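Local coordinates for putative fimbrium tip subunit Fim1F (Parabacteroides distasonis, PDB 3R4R), which is a putative component of the fimbrial tip, the end of filamentous cell-surface appendages that mediate adhesion and biofilm formation, at residues 35-38 with 39-43; 172-175 with 176-179; 232-236 with 237-241. All coordinates share one frame; numbering follows the deposited sequence.

Interaction 1. Residues 35-38 with 39-43; sequences TYAT and TEELT. With SO4 (sulfate ion), chain D.
A capping box formed by Thr38 and Glu41 opens the short, weakly bonded helix 39-42. Thr38 is the N-cap: its OG1 accepts from Glu41 N at 3.3 Å, nearly straight at 163°. In return Thr38 N gives its hydrogen to Glu41 OE1 at 3.2 Å, reaching that oxygen from above the carboxylate plane, 37° out of it. The hydroxyl can serve because chi1 of 73° sets Thr38 OG1 between its own backbone N and carbonyl carbon, facing the first turn. Glu41 CG leaves beside its own N and the chain runs on extended, so that the side chain travels back alongside the turn; CG passes 3.4 Å from Thr38 OG1. The carboxylate of this buried glutamate is gripped further by a salt bridge from Lys171 to OE1 and a hydrogen bond from Tyr230 to OE2, and these, with the helix start, would probably favour its ionised form. A weak bond from Leu42 N to Thr38 O follows. Beside the box, Ala37 CB rests 4.2 Å from Leu42 CG; the two hold the positions of a hydrophobic staple, filled modestly because one partner is alanine. On the exposed side a sulfate, probably from the crystallisation liquor, sits where a first-turn N-H can bind an anion: Thr39 N bonds to its O1 at 3.0 Å, and Thr39 OG1 lies near the same ion. Thr39 O accepts from two donors on opposite faces of its plane, Leu42 N and Thr43 OG1, the latter at 2.8 Å. Reciprocal threonine-glutamate bonds and a flanking apolar pair are the marks of a capped helix N-terminus, here at the surface of a largely beta protein.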
# COMPACT_ATOMS: atom_id res chain seq x y z
N THR A 35 -14.67 6.29 0.69
CA THR A 35 -14.67 7.73 0.40
C THR A 35 -13.68 8.52 1.35
O THR A 35 -13.72 9.77 1.38
CB THR A 35 -16.10 8.28 0.53
N TYR A 36 -12.77 7.78 2.07
CA TYR A 36 -11.76 8.29 3.01
C TYR A 36 -10.39 8.49 2.31
O TYR A 36 -9.53 9.23 2.80
CB TYR A 36 -11.61 7.33 4.20
CG TYR A 36 -11.22 5.90 3.84
CD1 TYR A 36 -9.89 5.52 3.75
CD2 TYR A 36 -12.20 4.92 3.66
CE1 TYR A 36 -9.53 4.21 3.44
CE2 TYR A 36 -11.85 3.61 3.37
CZ TYR A 36 -10.52 3.26 3.26
OH TYR A 36 -10.16 1.96 2.97
N ALA A 37 -10.15 7.78 1.20
CA ALA A 37 -8.88 7.91 0.47
C ALA A 37 -8.96 9.12 -0.46
O ALA A 37 -9.99 9.29 -1.12
CB ALA A 37 -8.55 6.64 -0.30
N THR A 38 -7.94 9.98 -0.49
CA THR A 38 -8.00 11.16 -1.35
C THR A 38 -7.66 10.75 -2.78
O THR A 38 -7.15 9.65 -3.02
CB THR A 38 -7.07 12.29 -0.84
OG1 THR A 38 -5.70 11.99 -1.09
CG2 THR A 38 -7.30 12.65 0.63
N THR A 39 -7.93 11.65 -3.74
CA THR A 39 -7.64 11.47 -5.16
C THR A 39 -6.15 11.22 -5.28
O THR A 39 -5.78 10.30 -6.03
CB THR A 39 -8.15 12.66 -5.99
OG1 THR A 39 -9.58 12.61 -5.98
CG2 THR A 39 -7.70 12.61 -7.45
N GLU A 40 -5.32 11.94 -4.49
CA GLU A 40 -3.86 11.72 -4.49
C GLU A 40 -3.52 10.28 -4.08
O GLU A 40 -2.79 9.59 -4.78
CB GLU A 40 -3.13 12.69 -3.57
CG GLU A 40 -3.17 14.16 -3.95
CD GLU A 40 -2.61 15.04 -2.85
OE1 GLU A 40 -1.41 14.89 -2.50
OE2 GLU A 40 -3.36 15.90 -2.34
N GLU A 41 -4.10 9.82 -2.98
CA GLU A 41 -3.84 8.49 -2.41
C GLU A 41 -4.34 7.35 -3.32
O GLU A 41 -3.87 6.22 -3.18
CB GLU A 41 -4.49 8.38 -1.04
CG GLU A 41 -3.85 9.35 -0.05
CD GLU A 41 -4.44 9.39 1.34
OE1 GLU A 41 -5.65 9.08 1.50
OE2 GLU A 41 -3.72 9.81 2.27
N LEU A 42 -5.22 7.65 -4.28
CA LEU A 42 -5.75 6.68 -5.24
C LEU A 42 -4.97 6.71 -6.54
O LEU A 42 -5.20 5.86 -7.41
CB LEU A 42 -7.24 6.96 -5.54
CG LEU A 42 -8.26 6.68 -4.45
CD1 LEU A 42 -9.60 7.36 -4.75
CD2 LEU A 42 -8.44 5.18 -4.22
N THR A 43 -4.08 7.70 -6.70
CA THR A 43 -3.31 7.92 -7.94
C THR A 43 -2.25 6.87 -8.13
O THR A 43 -1.53 6.50 -7.19
CB THR A 43 -2.65 9.32 -7.93
OG1 THR A 43 -3.68 10.28 -7.89
CG2 THR A 43 -1.81 9.61 -9.18
S SO4 D . -10.21 14.55 -2.91
O1 SO4 D . -10.39 13.09 -2.95
O2 SO4 D . -8.81 14.87 -2.62
O3 SO4 D . -10.59 15.13 -4.20
O4 SO4 D . -11.07 15.09 -1.85

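Interaction 2. Residues 172-175 with 176-179; sequences IEYT and GVYK
The Tyr174 ring lies flat over the backbone of Gly176: the glycine N sits 3.6 Å above the ring plane, over its centre, and Gly176 CA, over the same face, makes a CH-pi contact 3.9 Å from the ring centroid. At the phenol end, Tyr174 OH meets Val177 CG2 at 3.6 Å, the two side chains crossing at a slant, while its hydrogen-bond partner is Phe189 O. The second ring, Tyr178, approaches Thr175 O obliquely, with Tyr178 OH 3.0 Å from that oxygen. Different first torsions turn the two rings toward the same bend: Tyr174 has CG anti to the backbone N (chi1 165°) and swings forward along the chain, whereas CG of Tyr178 stands beside its own N and the ring folds back. Between them Gly176 adopts a positive phi of 102°, at which a side chain would run into Thr175 O. The short strand segments 172-175 and 176-179 differ in direction by 42°, consistent with this kink. The bend also upsets the usual alternation of faces. Tyr174 and Val177, three apart, both touch Trp280 of strand 278-284; Thr175 and Tyr178 both touch Lys270 of strand 266-273, and Thr175 OG1 is hydrogen-bonded to Ile269 O. Side chains three apart sharing a neighbour, around a positive-phi glycine, are consistent with a beta bulge in the long strand 161-179 of this transthyretin-like domain.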
# COMPACT_ATOMS: atom_id res chain seq x y z
N ILE A 172 -1.95 7.15 8.83
CA ILE A 172 -2.13 7.54 10.25
C ILE A 172 -2.36 9.05 10.36
O ILE A 172 -1.52 9.83 9.90
CB ILE A 172 -0.92 7.10 11.15
CG1 ILE A 172 -0.53 5.61 10.95
CG2 ILE A 172 -1.17 7.44 12.63
CD1 ILE A 172 0.79 5.23 11.70
N GLU A 173 -3.49 9.46 10.96
CA GLU A 173 -3.81 10.87 11.20
C GLU A 173 -3.84 11.17 12.72
O GLU A 173 -4.66 10.61 13.43
CB GLU A 173 -5.15 11.25 10.55
CG GLU A 173 -5.50 12.73 10.73
CD GLU A 173 -6.84 13.24 10.22
OE1 GLU A 173 -7.73 12.41 9.91
OE2 GLU A 173 -7.02 14.48 10.19
N TYR A 174 -2.94 12.04 13.21
CA TYR A 174 -2.99 12.50 14.60
C TYR A 174 -3.98 13.66 14.64
O TYR A 174 -3.78 14.64 13.93
CB TYR A 174 -1.60 12.88 15.16
CG TYR A 174 -1.65 13.69 16.44
CD1 TYR A 174 -1.95 13.10 17.66
CD2 TYR A 174 -1.33 15.04 16.44
CE1 TYR A 174 -1.96 13.84 18.84
CE2 TYR A 174 -1.34 15.80 17.61
CZ TYR A 174 -1.65 15.19 18.82
OH TYR A 174 -1.68 15.93 19.97
N THR A 175 -5.08 13.52 15.41
CA THR A 175 -6.16 14.52 15.41
C THR A 175 -6.16 15.41 16.69
O THR A 175 -7.07 16.22 16.84
CB THR A 175 -7.52 13.83 15.27
OG1 THR A 175 -7.71 12.87 16.32
CG2 THR A 175 -7.69 13.16 13.91
N GLY A 176 -5.12 15.33 17.52
CA GLY A 176 -4.99 16.19 18.68
C GLY A 176 -5.33 15.57 20.01
O GLY A 176 -5.48 14.35 20.11
N VAL A 177 -5.43 16.44 21.05
CA VAL A 177 -5.77 16.15 22.44
C VAL A 177 -7.06 16.93 22.75
O VAL A 177 -7.17 18.12 22.42
CB VAL A 177 -4.60 16.45 23.42
CG1 VAL A 177 -5.03 16.29 24.88
CG2 VAL A 177 -3.40 15.56 23.13
N TYR A 178 -8.04 16.22 23.35
CA TYR A 178 -9.37 16.72 23.67
C TYR A 178 -9.68 16.61 25.16
O TYR A 178 -9.04 15.83 25.86
CB TYR A 178 -10.42 15.94 22.87
CG TYR A 178 -10.29 16.08 21.37
CD1 TYR A 178 -9.35 15.35 20.66
CD2 TYR A 178 -11.17 16.88 20.65
CE1 TYR A 178 -9.24 15.47 19.28
CE2 TYR A 178 -11.08 17.00 19.27
CZ TYR A 178 -10.11 16.28 18.58
OH TYR A 178 -10.01 16.39 17.22
N LYS A 179 -10.64 17.41 25.66
CA LYS A 179 -11.03 17.33 27.06
C LYS A 179 -12.00 16.16 27.19
O LYS A 179 -13.04 16.15 26.53
CB LYS A 179 -11.60 18.65 27.56

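Interaction 3. Residues 232-236 with 237-241; sequences YEISD and AFKEV. With EDO (1,2-ethanediol), chain G.
Ile234 and Lys239 make the close-packed part of this turn: the aliphatic stem of the lysine crosses the isoleucine at about a right angle, with Ile234 CG2 3.7 Å from Lys239 CD. Deeper in, Ile234 CD1 meets Val241 CG1 more loosely, at 4.3 Å. The polar grip lies nearer the surface. Asp236 OD1 accepts from Phe238 N at 3.0 Å (161°), the donor standing well above the carboxylate plane, 69° out of it. The other oxygen, OD2, presents its anti lone pair to Lys239 NZ in a 3.2 Å salt bridge. With CG anti to the backbone N (chi1 -174°), the aspartate reaches forward to both partners. The OD1 bond closes an Asx turn, contained in a beta turn over 236-239 whose own closing bond, Lys239 N to Asp236 O, is weak at 3.5 Å; both lie in the loop that carries the chain from strand 228-232 to strand 240-246 of a different sheet. Replacing Asp236 by alanine removes both carboxylate oxygens, which is likely to leave Phe238 N without its side-chain acceptor and Lys239 NZ without its charged mate. Lys239 also makes a cation-pi contact with Phe216. On the solvent side Ala237 and Phe238 are exposed, and the phenyl ring leads away from the turn. A 1,2-ethanediol, probably from the crystallisation liquor, lies along the lysine stem, its C1 3.7 Å from Lys239 CD.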
# COMPACT_ATOMS: atom_id res chain seq x y z
N TYR A 232 5.08 1.52 6.28
CA TYR A 232 4.82 0.16 5.90
C TYR A 232 4.60 -0.63 7.19
O TYR A 232 5.09 -0.19 8.23
CB TYR A 232 5.95 -0.42 5.02
CG TYR A 232 6.17 0.21 3.67
CD1 TYR A 232 5.13 0.28 2.74
CD2 TYR A 232 7.45 0.51 3.22
CE1 TYR A 232 5.33 0.81 1.46
CE2 TYR A 232 7.68 0.97 1.92
CZ TYR A 232 6.61 1.13 1.05
OH TYR A 232 6.82 1.62 -0.22
N GLU A 233 3.82 -1.74 7.16
CA GLU A 233 3.61 -2.66 8.30
C GLU A 233 4.89 -3.02 9.06
O GLU A 233 5.97 -3.08 8.45
CB GLU A 233 3.04 -4.01 7.82
CG GLU A 233 1.63 -3.99 7.31
CD GLU A 233 1.11 -5.36 6.94
OE1 GLU A 233 1.88 -6.25 6.50
OE2 GLU A 233 -0.12 -5.51 7.05
N ILE A 234 4.75 -3.33 10.35
CA ILE A 234 5.85 -3.73 11.21
C ILE A 234 5.39 -4.97 11.98
O ILE A 234 4.53 -4.83 12.86
CB ILE A 234 6.24 -2.55 12.12
CG1 ILE A 234 6.58 -1.29 11.27
CG2 ILE A 234 7.38 -2.98 13.04
CD1 ILE A 234 6.70 0.04 11.98
N SER A 235 5.95 -6.17 11.63
CA SER A 235 5.60 -7.47 12.23
C SER A 235 6.12 -7.62 13.67
O SER A 235 5.42 -8.21 14.50
CB SER A 235 6.14 -8.62 11.39
OG SER A 235 7.56 -8.60 11.32
N ASP A 236 7.36 -7.13 13.95
CA ASP A 236 7.95 -7.27 15.30
C ASP A 236 6.98 -6.72 16.35
O ASP A 236 6.53 -5.57 16.26
CB ASP A 236 9.32 -6.58 15.39
CG ASP A 236 10.10 -6.79 16.69
OD1 ASP A 236 9.65 -7.59 17.53
OD2 ASP A 236 11.18 -6.18 16.84
N ALA A 237 6.63 -7.58 17.31
CA ALA A 237 5.71 -7.28 18.41
C ALA A 237 6.36 -6.36 19.46
O ALA A 237 5.64 -5.78 20.28
CB ALA A 237 5.26 -8.58 19.06
N PHE A 238 7.71 -6.20 19.39
CA PHE A 238 8.53 -5.43 20.33
C PHE A 238 8.88 -4.02 19.75
O PHE A 238 9.47 -3.20 20.46
CB PHE A 238 9.81 -6.25 20.63
CG PHE A 238 10.72 -5.84 21.78
CD1 PHE A 238 10.18 -5.42 22.99
CD2 PHE A 238 12.08 -6.11 21.73
CE1 PHE A 238 11.01 -5.12 24.08
CE2 PHE A 238 12.91 -5.83 22.82
CZ PHE A 238 12.37 -5.33 23.99
N LYS A 239 8.46 -3.73 18.50
CA LYS A 239 8.73 -2.41 17.92
C LYS A 239 7.58 -1.45 18.24
O LYS A 239 6.44 -1.85 18.46
CB LYS A 239 8.98 -2.47 16.41
CG LYS A 239 10.38 -2.95 16.09
CD LYS A 239 10.72 -2.72 14.65
CE LYS A 239 12.12 -3.13 14.27
NZ LYS A 239 12.32 -4.60 14.33
N GLU A 240 7.92 -0.16 18.31
CA GLU A 240 6.97 0.89 18.66
C GLU A 240 7.09 2.09 17.75
O GLU A 240 8.19 2.43 17.29
CB GLU A 240 7.19 1.38 20.11
CG GLU A 240 6.95 0.34 21.20
CD GLU A 240 7.19 0.82 22.61
OE1 GLU A 240 8.10 1.65 22.80
OE2 GLU A 240 6.51 0.32 23.53
N VAL A 241 5.95 2.78 17.55
CA VAL A 241 5.84 4.04 16.85
C VAL A 241 5.58 5.06 17.98
O VAL A 241 4.57 4.97 18.70
CB VAL A 241 4.82 4.05 15.67
CG1 VAL A 241 5.21 3.03 14.61
CG2 VAL A 241 3.40 3.79 16.14
C1 EDO G . 12.22 0.54 15.64
O1 EDO G . 12.67 1.62 14.82
C2 EDO G . 10.79 0.81 16.09
O2 EDO G . 9.92 0.92 14.95
O HOH W 1 5.23 -3.89 17.90

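In the fold
The three contacts follow one another along the chain without touching. Interaction 1 caps helix 39-42, between strands 12-21 and 46-52; interactions 2 and 3 both fall in the Fim1F C-terminal domain. Centres of interactions 1 and 2 are about 21 Å apart, as are those of 2 and 3, although nearest atoms of the latter pair come within about 5 Å; interactions 1 and 3 lie on opposite sides of the chain's centre, about 25 Å apart. Strand 161-179, which carries interaction 2, pairs antiparallel with 228-232, the strand leading into interaction 3. Residues of these two strands reach the capping glutamate and so join interaction 1's helix to the region of the other two.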